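PDB 3HKM: exosome complex exonuclease RRP46 homolog from Oryza sativa Japonica Group, which binds double-stranded DNA and single-stranded RNA, shows hydrolytic DNase and phosphorolytic RNase activity in vitro, and is a probable component of the RNA-degrading exosome. Local coordinates for residues Ala167-Pro172 / Ile195-His200. Numbering follows the deposited sequence.
Sequences AHLVFP and ITSITH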
ATOM      1  N   ALA A 167      -5.533  11.964  -3.619  1.00 21.82           N
ATOM      2  CA  ALA A 167      -4.414  11.790  -2.720  1.00 21.86           C
ATOM      3  C   ALA A 167      -4.237  10.315  -2.404  1.00 20.98           C
ATOM      4  O   ALA A 167      -5.204   9.583  -2.255  1.00 20.42           O
ATOM      5  CB  ALA A 167      -4.652  12.576  -1.446  1.00 20.73           C
ATOM      6  N   HIS A 168      -2.990   9.877  -2.324  1.00 22.59           N
ATOM      7  CA  HIS A 168      -2.697   8.577  -1.749  1.00 20.66           C
ATOM      8  C   HIS A 168      -2.284   8.802  -0.310  1.00 20.56           C
ATOM      9  O   HIS A 168      -1.214   9.342  -0.054  1.00 20.02           O
ATOM     10  CB  HIS A 168      -1.571   7.885  -2.512  1.00 22.77           C
ATOM     11  CG  HIS A 168      -1.953   7.450  -3.893  1.00 23.37           C
ATOM     12  ND1 HIS A 168      -1.025   7.243  -4.892  1.00 22.57           N
ATOM     13  CD2 HIS A 168      -3.164   7.195  -4.445  1.00 23.83           C
ATOM     14  CE1 HIS A 168      -1.649   6.870  -5.998  1.00 24.17           C
ATOM     15  NE2 HIS A 168      -2.946   6.832  -5.752  1.00 23.38           N
ATOM     16  N   LEU A 169      -3.138   8.418   0.632  1.00 19.33           N
ATOM     17  CA  LEU A 169      -2.801   8.583   2.043  1.00 21.04           C
ATOM     18  C   LEU A 169      -2.453   7.246   2.676  1.00 21.38           C
ATOM     19  O   LEU A 169      -3.037   6.214   2.350  1.00 17.70           O
ATOM     20  CB  LEU A 169      -3.938   9.257   2.823  1.00 20.43           C
ATOM     21  CG  LEU A 169      -4.453  10.601   2.290  1.00 22.50           C
ATOM     22  CD1 LEU A 169      -5.626  11.099   3.130  1.00 22.36           C
ATOM     23  CD2 LEU A 169      -3.347  11.653   2.207  1.00 20.46           C
ATOM     24  N   VAL A 170      -1.475   7.271   3.570  1.00 21.14           N
ATOM     25  CA  VAL A 170      -1.123   6.088   4.324  1.00 22.19           C
ATOM     26  C   VAL A 170      -0.943   6.458   5.789  1.00 21.51           C
ATOM     27  O   VAL A 170      -0.130   7.306   6.154  1.00 20.17           O
ATOM     28  CB  VAL A 170       0.054   5.280   3.675  1.00 21.86           C
ATOM     29  CG1 VAL A 170       0.743   6.098   2.595  1.00 21.29           C
ATOM     30  CG2 VAL A 170       1.020   4.731   4.723  1.00 20.74           C
ATOM     31  N   PHE A 171      -1.783   5.841   6.607  1.00 21.86           N
ATOM     32  CA  PHE A 171      -1.880   6.175   8.009  1.00 21.48           C
ATOM     33  C   PHE A 171      -1.164   5.120   8.827  1.00 22.25           C
ATOM     34  O   PHE A 171      -1.196   3.940   8.482  1.00 21.17           O
ATOM     35  CB  PHE A 171      -3.350   6.251   8.418  1.00 22.79           C
ATOM     36  CG  PHE A 171      -4.210   7.027   7.460  1.00 20.68           C
ATOM     37  CD1 PHE A 171      -4.540   8.349   7.714  1.00 23.23           C
ATOM     38  CD2 PHE A 171      -4.693   6.435   6.308  1.00 21.29           C
ATOM     39  CE1 PHE A 171      -5.335   9.062   6.837  1.00 19.80           C
ATOM     40  CE2 PHE A 171      -5.487   7.149   5.430  1.00 21.05           C
ATOM     41  CZ  PHE A 171      -5.806   8.463   5.699  1.00 21.06           C
ATOM     42  N   PRO A 172      -0.511   5.551   9.917  1.00 23.59           N
ATOM     43  CA  PRO A 172       0.138   4.684  10.900  1.00 22.80           C
ATOM     44  C   PRO A 172      -0.920   4.168  11.846  1.00 23.42           C
ATOM     45  O   PRO A 172      -1.818   4.928  12.187  1.00 23.41           O
ATOM     46  CB  PRO A 172       1.060   5.643  11.662  1.00 24.58           C
ATOM     47  CG  PRO A 172       0.922   6.996  10.983  1.00 27.17           C
ATOM     48  CD  PRO A 172      -0.384   6.970  10.277  1.00 23.34           C
ATOM     49  N   ILE A 195       2.036   8.655   7.687  1.00 27.38           N
ATOM     50  CA  ILE A 195       3.288   8.107   7.161  1.00 25.30           C
ATOM     51  C   ILE A 195       3.711   8.917   5.941  1.00 27.74           C
ATOM     52  O   ILE A 195       4.523   9.839   6.050  1.00 27.75           O
ATOM     53  CB  ILE A 195       3.142   6.606   6.793  1.00 23.77           C
ATOM     54  CG1 ILE A 195       2.721   5.790   8.021  1.00 24.18           C
ATOM     55  CG2 ILE A 195       4.436   6.047   6.224  1.00 22.09           C
ATOM     56  CD1 ILE A 195       2.714   4.299   7.804  1.00 21.53           C
ATOM     57  N   THR A 196       3.142   8.581   4.784  1.00 26.57           N
ATOM     58  CA  THR A 196       3.375   9.332   3.548  1.00 27.54           C
ATOM     59  C   THR A 196       2.045   9.818   2.948  1.00 26.74           C
ATOM     60  O   THR A 196       0.990   9.219   3.183  1.00 25.24           O
ATOM     61  CB  THR A 196       4.129   8.484   2.472  1.00 25.74           C
ATOM     62  OG1 THR A 196       3.330   7.363   2.091  1.00 24.97           O
ATOM     63  CG2 THR A 196       5.472   7.970   2.987  1.00 27.42           C
ATOM     64  N   SER A 197       2.090  10.910   2.190  1.00 25.68           N
ATOM     65  CA  SER A 197       0.947  11.313   1.381  1.00 23.41           C
ATOM     66  C   SER A 197       1.429  11.906   0.070  1.00 22.56           C
ATOM     67  O   SER A 197       2.348  12.720   0.043  1.00 21.85           O
ATOM     68  CB  SER A 197       0.058  12.318   2.111  1.00 25.36           C
ATOM     69  OG  SER A 197       0.324  13.629   1.669  1.00 23.09           O
ATOM     70  N   ILE A 198       0.816  11.475  -1.024  1.00 23.41           N
ATOM     71  CA  ILE A 198       1.145  12.020  -2.334  1.00 24.19           C
ATOM     72  C   ILE A 198      -0.124  12.375  -3.094  1.00 21.99           C
ATOM     73  O   ILE A 198      -1.010  11.541  -3.259  1.00 22.26           O
ATOM     74  CB  ILE A 198       2.090  11.088  -3.144  1.00 22.37           C
ATOM     75  CG1 ILE A 198       2.070  11.445  -4.627  1.00 21.81           C
ATOM     76  CG2 ILE A 198       1.754   9.636  -2.914  1.00 24.18           C
ATOM     77  CD1 ILE A 198       3.265  10.909  -5.390  1.00 24.87           C
ATOM     78  N   THR A 199      -0.217  13.633  -3.520  1.00 21.35           N
ATOM     79  CA  THR A 199      -1.413  14.113  -4.198  1.00 22.24           C
ATOM     80  C   THR A 199      -1.148  14.284  -5.685  1.00 22.92           C
ATOM     81  O   THR A 199      -0.017  14.528  -6.099  1.00 20.74           O
ATOM     82  CB  THR A 199      -1.923  15.434  -3.596  1.00 22.31           C
ATOM     83  OG1 THR A 199      -0.907  16.436  -3.717  1.00 21.92           O
ATOM     84  CG2 THR A 199      -2.277  15.250  -2.121  1.00 22.86           C
ATOM     85  N   HIS A 200      -2.201  14.134  -6.481  1.00 21.50           N
ATOM     86  CA  HIS A 200      -2.099  14.239  -7.929  1.00 23.64           C
ATOM     87  C   HIS A 200      -3.213  15.127  -8.454  1.00 25.71           C
ATOM     88  O   HIS A 200      -4.392  14.810  -8.292  1.00 26.96           O
ATOM     89  CB  HIS A 200      -2.215  12.862  -8.587  1.00 25.16           C
ATOM     90  CG  HIS A 200      -1.115  11.908  -8.220  1.00 24.99           C
ATOM     91  ND1 HIS A 200       0.106  11.896  -8.861  1.00 24.04           N
ATOM     92  CD2 HIS A 200      -1.063  10.922  -7.294  1.00 23.88           C
ATOM     93  CE1 HIS A 200       0.865  10.947  -8.342  1.00 24.61           C
ATOM     94  NE2 HIS A 200       0.180  10.343  -7.388  1.00 23.24           N
TER
HETATM   95  O   HOH W   1       1.385   8.447  -5.995  1.00 21.48           O
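Ala167-Pro172 and Ile195-His200 pair as antiparallel neighbours at one border of the four-stranded sheet of this RNase PH fold, strand 197-201 being outermost within the chain and strand 165-172 lying between it and strand 138-145. His168 and Ile198 form a hydrogen-bonded pair: His168 N to Ile198 O is 2.8 Å and almost straight, and Ile198 N returns to His168 O. Two further backbone bonds follow toward Ile195: Val170 N donates to Thr196 O, more bent (142°), and Ile195 N to Val170 O at 3.0 Å. Ala167 and Leu169 share a face with Ser197 and Thr199, where Leu169 CD2 presses on Ser197 CB at 3.5 Å and Ser197 OG bonds to Tyr208 of helix 205-229. That helix also covers Leu169. On the other face, His168 CB lies beside Ile198 CG2, and the edge of the His200 imidazole turns to the His168 ring in an offset edge-to-face pair, planes at 66°. One water links His168 ND1 (2.9 Å) to His200 NE2 (2.6 Å), in the plane of the latter ring. At the other end Ile195 crosses Val170 at about a right angle, though Val170 is modelled nearly eclipsed (chi1 13°) and its methyl positions are less certain; Ile195 CG1 slides past Pro172 CG at 3.7 Å. An alanine at Ile195 would keep CB but lose CG1, CG2 and CD1, and would probably leave a gap beside Pro172 CG and toward helix 77-91, against which this side chain also packs. Backbone bonds thus fix the register, apolar contacts pack one end, and at the other the water bridges His168 ND1 and His200 NE2, 4.2 Å apart, tying the strands together through side chains as well as backbone.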